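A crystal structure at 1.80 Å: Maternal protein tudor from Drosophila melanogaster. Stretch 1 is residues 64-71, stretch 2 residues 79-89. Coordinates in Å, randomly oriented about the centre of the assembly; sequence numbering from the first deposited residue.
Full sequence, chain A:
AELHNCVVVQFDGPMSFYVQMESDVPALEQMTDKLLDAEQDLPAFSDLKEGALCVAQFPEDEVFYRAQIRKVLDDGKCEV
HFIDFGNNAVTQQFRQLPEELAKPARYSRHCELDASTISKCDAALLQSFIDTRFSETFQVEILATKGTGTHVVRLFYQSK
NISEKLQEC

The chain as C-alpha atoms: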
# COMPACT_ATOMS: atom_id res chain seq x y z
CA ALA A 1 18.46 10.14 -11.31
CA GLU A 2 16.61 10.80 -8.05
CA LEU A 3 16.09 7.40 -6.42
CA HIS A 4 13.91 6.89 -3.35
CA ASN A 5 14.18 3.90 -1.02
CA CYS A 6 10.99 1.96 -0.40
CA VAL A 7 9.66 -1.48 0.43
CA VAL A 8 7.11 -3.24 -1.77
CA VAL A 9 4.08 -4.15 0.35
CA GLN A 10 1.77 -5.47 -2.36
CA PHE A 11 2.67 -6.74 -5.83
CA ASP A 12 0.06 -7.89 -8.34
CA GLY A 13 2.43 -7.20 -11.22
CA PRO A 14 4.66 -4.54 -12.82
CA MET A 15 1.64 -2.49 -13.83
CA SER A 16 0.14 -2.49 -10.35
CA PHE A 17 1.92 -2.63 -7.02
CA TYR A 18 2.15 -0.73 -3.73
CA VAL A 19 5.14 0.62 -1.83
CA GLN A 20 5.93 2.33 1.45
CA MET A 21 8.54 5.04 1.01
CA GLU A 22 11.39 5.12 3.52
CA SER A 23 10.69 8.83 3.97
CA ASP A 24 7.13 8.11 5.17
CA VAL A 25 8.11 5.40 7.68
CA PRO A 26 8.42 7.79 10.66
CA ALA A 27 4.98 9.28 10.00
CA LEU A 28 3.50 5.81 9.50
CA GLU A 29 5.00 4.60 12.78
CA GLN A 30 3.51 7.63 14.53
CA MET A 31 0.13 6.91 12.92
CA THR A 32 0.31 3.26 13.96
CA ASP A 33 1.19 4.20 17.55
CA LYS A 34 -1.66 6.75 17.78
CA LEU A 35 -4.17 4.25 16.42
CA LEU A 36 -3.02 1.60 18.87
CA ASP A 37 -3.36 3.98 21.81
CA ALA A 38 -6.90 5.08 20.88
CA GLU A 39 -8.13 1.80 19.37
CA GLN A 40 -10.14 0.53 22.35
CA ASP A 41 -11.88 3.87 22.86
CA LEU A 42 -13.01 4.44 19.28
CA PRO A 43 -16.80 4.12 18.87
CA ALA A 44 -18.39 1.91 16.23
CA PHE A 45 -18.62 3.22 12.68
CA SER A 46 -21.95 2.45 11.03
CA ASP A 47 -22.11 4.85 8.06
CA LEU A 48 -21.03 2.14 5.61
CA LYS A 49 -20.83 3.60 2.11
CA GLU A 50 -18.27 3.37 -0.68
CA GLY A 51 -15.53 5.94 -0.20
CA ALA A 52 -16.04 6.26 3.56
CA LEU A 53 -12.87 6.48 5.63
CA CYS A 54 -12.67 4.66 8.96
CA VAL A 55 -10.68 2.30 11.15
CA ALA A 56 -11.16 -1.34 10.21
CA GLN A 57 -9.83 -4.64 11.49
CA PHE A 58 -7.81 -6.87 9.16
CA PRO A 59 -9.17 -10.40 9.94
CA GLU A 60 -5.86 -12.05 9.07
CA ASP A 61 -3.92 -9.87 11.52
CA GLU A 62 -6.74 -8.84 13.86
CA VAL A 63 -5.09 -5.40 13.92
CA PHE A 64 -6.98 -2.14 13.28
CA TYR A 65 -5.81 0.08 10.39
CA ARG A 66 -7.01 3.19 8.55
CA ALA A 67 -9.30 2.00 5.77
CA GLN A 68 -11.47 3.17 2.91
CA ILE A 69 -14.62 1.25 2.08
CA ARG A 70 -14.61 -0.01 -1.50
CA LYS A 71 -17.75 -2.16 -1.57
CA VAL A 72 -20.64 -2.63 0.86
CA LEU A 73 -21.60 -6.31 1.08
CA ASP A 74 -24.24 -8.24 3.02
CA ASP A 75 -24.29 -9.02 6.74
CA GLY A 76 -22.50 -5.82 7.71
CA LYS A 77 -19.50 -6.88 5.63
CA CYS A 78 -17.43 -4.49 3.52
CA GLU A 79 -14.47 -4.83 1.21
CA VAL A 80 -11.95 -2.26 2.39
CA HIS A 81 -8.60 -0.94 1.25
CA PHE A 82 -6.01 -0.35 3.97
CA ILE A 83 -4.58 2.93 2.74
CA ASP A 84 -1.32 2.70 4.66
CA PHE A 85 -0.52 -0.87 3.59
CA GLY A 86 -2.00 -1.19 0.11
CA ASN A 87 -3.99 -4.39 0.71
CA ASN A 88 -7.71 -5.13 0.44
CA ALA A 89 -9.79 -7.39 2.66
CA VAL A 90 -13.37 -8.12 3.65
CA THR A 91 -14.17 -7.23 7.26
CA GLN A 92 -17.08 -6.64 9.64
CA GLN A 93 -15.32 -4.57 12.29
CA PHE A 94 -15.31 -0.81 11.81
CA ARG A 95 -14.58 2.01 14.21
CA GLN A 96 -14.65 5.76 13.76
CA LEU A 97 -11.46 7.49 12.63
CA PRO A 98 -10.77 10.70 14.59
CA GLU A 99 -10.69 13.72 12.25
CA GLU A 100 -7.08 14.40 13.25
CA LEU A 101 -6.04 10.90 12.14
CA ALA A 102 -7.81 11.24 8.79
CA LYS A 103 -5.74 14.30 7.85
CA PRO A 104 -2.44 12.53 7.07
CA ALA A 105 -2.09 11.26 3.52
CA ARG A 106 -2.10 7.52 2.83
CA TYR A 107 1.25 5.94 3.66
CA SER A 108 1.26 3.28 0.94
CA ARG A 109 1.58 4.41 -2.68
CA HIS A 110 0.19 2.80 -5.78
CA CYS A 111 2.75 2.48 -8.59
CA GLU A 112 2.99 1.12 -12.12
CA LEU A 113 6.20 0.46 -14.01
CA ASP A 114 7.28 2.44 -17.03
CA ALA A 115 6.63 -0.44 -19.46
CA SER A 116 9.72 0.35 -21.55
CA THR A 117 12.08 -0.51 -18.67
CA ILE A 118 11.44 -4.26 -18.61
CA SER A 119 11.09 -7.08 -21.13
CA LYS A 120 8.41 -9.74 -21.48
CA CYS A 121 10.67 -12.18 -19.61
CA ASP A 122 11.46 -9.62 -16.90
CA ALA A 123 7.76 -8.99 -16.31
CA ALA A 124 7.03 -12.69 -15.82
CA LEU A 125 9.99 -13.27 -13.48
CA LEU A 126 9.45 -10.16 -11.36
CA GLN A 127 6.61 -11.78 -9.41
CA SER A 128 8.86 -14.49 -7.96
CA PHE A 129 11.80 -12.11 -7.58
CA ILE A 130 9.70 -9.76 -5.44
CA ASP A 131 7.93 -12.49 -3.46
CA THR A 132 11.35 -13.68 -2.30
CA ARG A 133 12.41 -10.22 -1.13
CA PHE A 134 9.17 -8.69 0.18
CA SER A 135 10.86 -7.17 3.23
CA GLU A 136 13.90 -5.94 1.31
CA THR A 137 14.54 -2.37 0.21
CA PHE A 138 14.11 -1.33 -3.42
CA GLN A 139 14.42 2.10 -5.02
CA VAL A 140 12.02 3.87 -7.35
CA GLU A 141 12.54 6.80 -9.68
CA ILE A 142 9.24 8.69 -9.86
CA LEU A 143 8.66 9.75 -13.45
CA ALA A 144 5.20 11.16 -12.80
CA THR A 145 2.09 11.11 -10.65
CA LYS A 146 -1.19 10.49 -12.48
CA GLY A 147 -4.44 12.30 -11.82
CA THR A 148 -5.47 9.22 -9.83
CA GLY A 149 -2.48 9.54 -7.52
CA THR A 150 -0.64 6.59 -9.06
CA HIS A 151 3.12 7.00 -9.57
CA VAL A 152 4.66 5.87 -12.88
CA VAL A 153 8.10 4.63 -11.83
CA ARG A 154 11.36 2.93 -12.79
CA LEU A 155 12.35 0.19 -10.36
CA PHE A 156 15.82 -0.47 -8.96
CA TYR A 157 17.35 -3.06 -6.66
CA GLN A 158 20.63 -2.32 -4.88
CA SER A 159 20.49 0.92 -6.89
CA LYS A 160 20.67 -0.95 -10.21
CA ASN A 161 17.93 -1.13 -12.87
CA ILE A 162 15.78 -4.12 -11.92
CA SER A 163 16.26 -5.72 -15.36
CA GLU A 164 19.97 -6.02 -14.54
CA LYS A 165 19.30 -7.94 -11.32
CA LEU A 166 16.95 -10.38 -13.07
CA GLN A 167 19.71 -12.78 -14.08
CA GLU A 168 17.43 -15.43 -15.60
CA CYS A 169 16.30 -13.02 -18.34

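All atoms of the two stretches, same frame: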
# COMPACT_ATOMS: atom_id res chain seq x y z
N PHE A 64 -6.17 -3.20 13.89
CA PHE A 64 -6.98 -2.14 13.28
C PHE A 64 -6.10 -1.17 12.49
O PHE A 64 -5.04 -0.74 12.96
CB PHE A 64 -7.77 -1.36 14.35
CG PHE A 64 -8.98 -2.09 14.85
CD1 PHE A 64 -8.88 -2.96 15.93
CD2 PHE A 64 -10.21 -1.94 14.22
CE1 PHE A 64 -9.99 -3.67 16.38
CE2 PHE A 64 -11.33 -2.65 14.67
CZ PHE A 64 -11.22 -3.51 15.75
N TYR A 65 -6.54 -0.83 11.28
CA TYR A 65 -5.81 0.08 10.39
C TYR A 65 -6.76 1.12 9.77
O TYR A 65 -7.99 0.93 9.77
CB TYR A 65 -5.21 -0.68 9.21
CG TYR A 65 -4.25 -1.80 9.54
CD1 TYR A 65 -2.95 -1.53 9.97
CD2 TYR A 65 -4.64 -3.13 9.40
CE1 TYR A 65 -2.05 -2.57 10.24
CE2 TYR A 65 -3.74 -4.17 9.66
CZ TYR A 65 -2.46 -3.88 10.08
OH TYR A 65 -1.58 -4.91 10.32
N ARG A 66 -6.19 2.19 9.22
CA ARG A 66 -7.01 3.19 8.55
C ARG A 66 -7.49 2.48 7.29
O ARG A 66 -6.72 1.76 6.63
CB ARG A 66 -6.19 4.44 8.16
CG ARG A 66 -5.67 5.25 9.35
CD ARG A 66 -5.35 6.69 8.95
NE ARG A 66 -4.25 6.76 7.99
CZ ARG A 66 -3.86 7.88 7.38
NH1 ARG A 66 -4.48 9.02 7.62
NH2 ARG A 66 -2.85 7.84 6.53
N ALA A 67 -8.75 2.68 6.93
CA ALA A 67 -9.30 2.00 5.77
C ALA A 67 -10.35 2.81 5.03
O ALA A 67 -11.04 3.66 5.60
CB ALA A 67 -9.88 0.66 6.21
N GLN A 68 -10.46 2.53 3.73
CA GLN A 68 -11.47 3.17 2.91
C GLN A 68 -12.37 2.07 2.37
O GLN A 68 -11.90 1.08 1.82
CB GLN A 68 -10.83 3.93 1.73
CG GLN A 68 -11.89 4.54 0.81
CD GLN A 68 -11.30 5.41 -0.28
OE1 GLN A 68 -10.40 4.99 -1.00
NE2 GLN A 68 -11.83 6.62 -0.42
N ILE A 69 -13.67 2.24 2.56
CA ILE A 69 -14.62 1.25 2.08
C ILE A 69 -14.71 1.28 0.56
O ILE A 69 -14.89 2.34 -0.05
CB ILE A 69 -16.01 1.51 2.69
CG1 ILE A 69 -15.92 1.39 4.21
CG2 ILE A 69 -17.03 0.54 2.10
CD1 ILE A 69 -17.24 1.64 4.93
N ARG A 70 -14.56 0.11 -0.05
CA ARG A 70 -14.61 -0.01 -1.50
C ARG A 70 -15.93 -0.59 -1.99
O ARG A 70 -16.44 -0.20 -3.04
CB ARG A 70 -13.45 -0.88 -1.99
CG ARG A 70 -12.09 -0.20 -1.87
CD ARG A 70 -12.04 1.05 -2.74
NE ARG A 70 -10.76 1.74 -2.66
CZ ARG A 70 -9.61 1.24 -3.08
NH1 ARG A 70 -9.57 0.02 -3.62
NH2 ARG A 70 -8.49 1.94 -2.97
N LYS A 71 -16.49 -1.52 -1.22
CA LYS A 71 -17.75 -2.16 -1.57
C LYS A 71 -18.51 -2.55 -0.30
O LYS A 71 -17.93 -3.09 0.63
CB LYS A 71 -17.51 -3.43 -2.38
CG LYS A 71 -16.87 -3.23 -3.74
CD LYS A 71 -16.72 -4.56 -4.46
CE LYS A 71 -18.08 -5.23 -4.67
NZ LYS A 71 -17.96 -6.58 -5.28
N GLU A 79 -15.79 -4.58 1.76
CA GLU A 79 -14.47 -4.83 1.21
C GLU A 79 -13.79 -3.49 1.43
O GLU A 79 -14.29 -2.45 1.01
CB GLU A 79 -14.53 -5.12 -0.29
CG GLU A 79 -13.18 -5.54 -0.85
CD GLU A 79 -13.08 -5.37 -2.36
OE1 GLU A 79 -13.97 -5.86 -3.08
OE2 GLU A 79 -12.10 -4.73 -2.81
N VAL A 80 -12.65 -3.50 2.12
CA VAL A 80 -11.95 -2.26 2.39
C VAL A 80 -10.54 -2.28 1.84
O VAL A 80 -10.00 -3.34 1.53
CB VAL A 80 -11.87 -1.97 3.91
CG1 VAL A 80 -13.27 -1.97 4.51
CG2 VAL A 80 -10.99 -3.00 4.60
N HIS A 81 -9.97 -1.10 1.72
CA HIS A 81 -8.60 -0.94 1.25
C HIS A 81 -7.84 -0.26 2.38
O HIS A 81 -8.21 0.84 2.81
CB HIS A 81 -8.55 -0.06 0.01
CG HIS A 81 -7.17 0.13 -0.53
ND1 HIS A 81 -6.42 1.26 -0.29
CD2 HIS A 81 -6.38 -0.69 -1.27
CE1 HIS A 81 -5.24 1.13 -0.86
NE2 HIS A 81 -5.19 -0.04 -1.46
N PHE A 82 -6.81 -0.92 2.89
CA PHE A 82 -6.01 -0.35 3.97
C PHE A 82 -5.02 0.61 3.33
O PHE A 82 -3.98 0.22 2.80
CB PHE A 82 -5.32 -1.48 4.74
CG PHE A 82 -6.29 -2.38 5.45
CD1 PHE A 82 -7.04 -1.90 6.52
CD2 PHE A 82 -6.48 -3.69 5.04
CE1 PHE A 82 -7.97 -2.72 7.18
CE2 PHE A 82 -7.41 -4.52 5.68
CZ PHE A 82 -8.15 -4.03 6.76
N ILE A 83 -5.37 1.89 3.38
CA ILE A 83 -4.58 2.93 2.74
C ILE A 83 -3.10 3.03 3.09
O ILE A 83 -2.30 3.51 2.29
CB ILE A 83 -5.22 4.31 2.93
CG1 ILE A 83 -5.22 4.69 4.42
CG2 ILE A 83 -6.64 4.30 2.38
CD1 ILE A 83 -5.64 6.13 4.66
N ASP A 84 -2.72 2.59 4.28
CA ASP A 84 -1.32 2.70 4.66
C ASP A 84 -0.52 1.44 4.34
O ASP A 84 0.70 1.43 4.47
CB ASP A 84 -1.19 3.05 6.14
CG ASP A 84 -1.89 4.36 6.48
OD1 ASP A 84 -1.75 5.32 5.68
OD2 ASP A 84 -2.57 4.43 7.53
N PHE A 85 -1.20 0.39 3.90
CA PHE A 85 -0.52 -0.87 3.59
C PHE A 85 -0.82 -1.45 2.21
O PHE A 85 -0.29 -2.50 1.84
CB PHE A 85 -0.81 -1.89 4.69
CG PHE A 85 -0.28 -1.47 6.03
CD1 PHE A 85 -0.98 -0.57 6.83
CD2 PHE A 85 0.97 -1.92 6.46
CE1 PHE A 85 -0.45 -0.12 8.03
CE2 PHE A 85 1.50 -1.48 7.66
CZ PHE A 85 0.80 -0.58 8.45
N GLY A 86 -1.68 -0.77 1.46
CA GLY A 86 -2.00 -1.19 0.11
C GLY A 86 -2.75 -2.48 -0.16
O GLY A 86 -2.87 -2.87 -1.33
N ASN A 87 -3.26 -3.13 0.88
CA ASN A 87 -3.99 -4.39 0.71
C ASN A 87 -5.49 -4.25 0.92
O ASN A 87 -5.94 -3.37 1.65
CB ASN A 87 -3.42 -5.47 1.64
CG ASN A 87 -3.69 -5.17 3.10
OD1 ASN A 87 -3.38 -4.09 3.59
ND2 ASN A 87 -4.26 -6.14 3.80
N ASN A 88 -6.26 -5.14 0.29
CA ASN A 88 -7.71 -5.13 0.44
C ASN A 88 -8.16 -6.38 1.18
O ASN A 88 -7.52 -7.43 1.10
CB ASN A 88 -8.39 -5.08 -0.93
CG ASN A 88 -8.21 -3.75 -1.62
OD1 ASN A 88 -7.11 -3.24 -1.71
ND2 ASN A 88 -9.30 -3.19 -2.13
N ALA A 89 -9.27 -6.26 1.91
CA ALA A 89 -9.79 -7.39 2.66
C ALA A 89 -11.24 -7.14 3.03
O ALA A 89 -11.68 -5.99 3.08
CB ALA A 89 -8.97 -7.61 3.91
O HOH W 1 -4.00 1.31 6.42
O HOH W 2 -3.22 2.36 9.07

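Neighbouring antiparallel strands are commonly joined by a ladder of backbone hydrogen bonds, while side chains complete the contact where the ladder is disturbed or runs out. The pairing of residues 64-71 with 79-89 in the tudor protein illustrates both halves of this principle, with 819 Å² of surface buried between the stretches, both sides summed.

The ladder begins at a beta bulge. The carbonyl of E79 accepts from two successive amides, R70 N to E79 O at 2.8 Å and K71 N to E79 O at 3.3 Å, where the register slips by one residue. The return bond, from E79 N to K71 O, is 2.8 Å. On the face that K71 and E79 share, the aliphatic part of the lysine lies along the glutamate, with K71 CD 3.3 Å from E79 OE1; long side chains with polar ends suit this more open margin.

V80 forms a non-hydrogen-bonded pair with I69; its side chain lies on the same face as that of I69, and both residues are buried. V80 CB lies 4.0 Å from A67 CB, where compact apolar groups fill the space without polar atoms to satisfy.

At H81 the strands exchange a reciprocal pair of bonds, Q68 N to H81 O at 3.0 Å and H81 N to Q68 O at 2.9 Å. The imidazole carries the guanidinium of R70 flat on one face, the planes inclined by only 12° and the centres 4.2 Å apart. Such packing uses the flatness of both groups.

From F82 onward, side chains take over. The edge of Y65 points toward the face of F82, their centroids 5.4 Å apart, and the small A67 leaves its CB 3.8 Å from F82 CD1. The backbone still contributes a CA-H...O contact, with F82 CA 3.5 Å from R66 O.

I83 points toward stretch 1 and sets its CD1 over one face of the R66 guanidinium, 3.7 Å from R66 NE. The edge of that same group is left for D84, which binds it in a two-pronged salt bridge: R66 NE to D84 OD2 and R66 NH2 to D84 OD1, both 2.9 Å and nearly linear. Buried charges are thus paired. Two waters complete the junction, one linking R66 O to D84 N and the other R66 N to D84 OD2.

F85 receives Y65 obliquely, with Y65 CD1 3.5 Å from F85 CE1. G86 makes no contact with stretch 1; its positive phi favours glycine. On the returning strand, N88 donates from ND2 to E79 OE2 at 3.3 Å, bracing the glutamate beside the bulge.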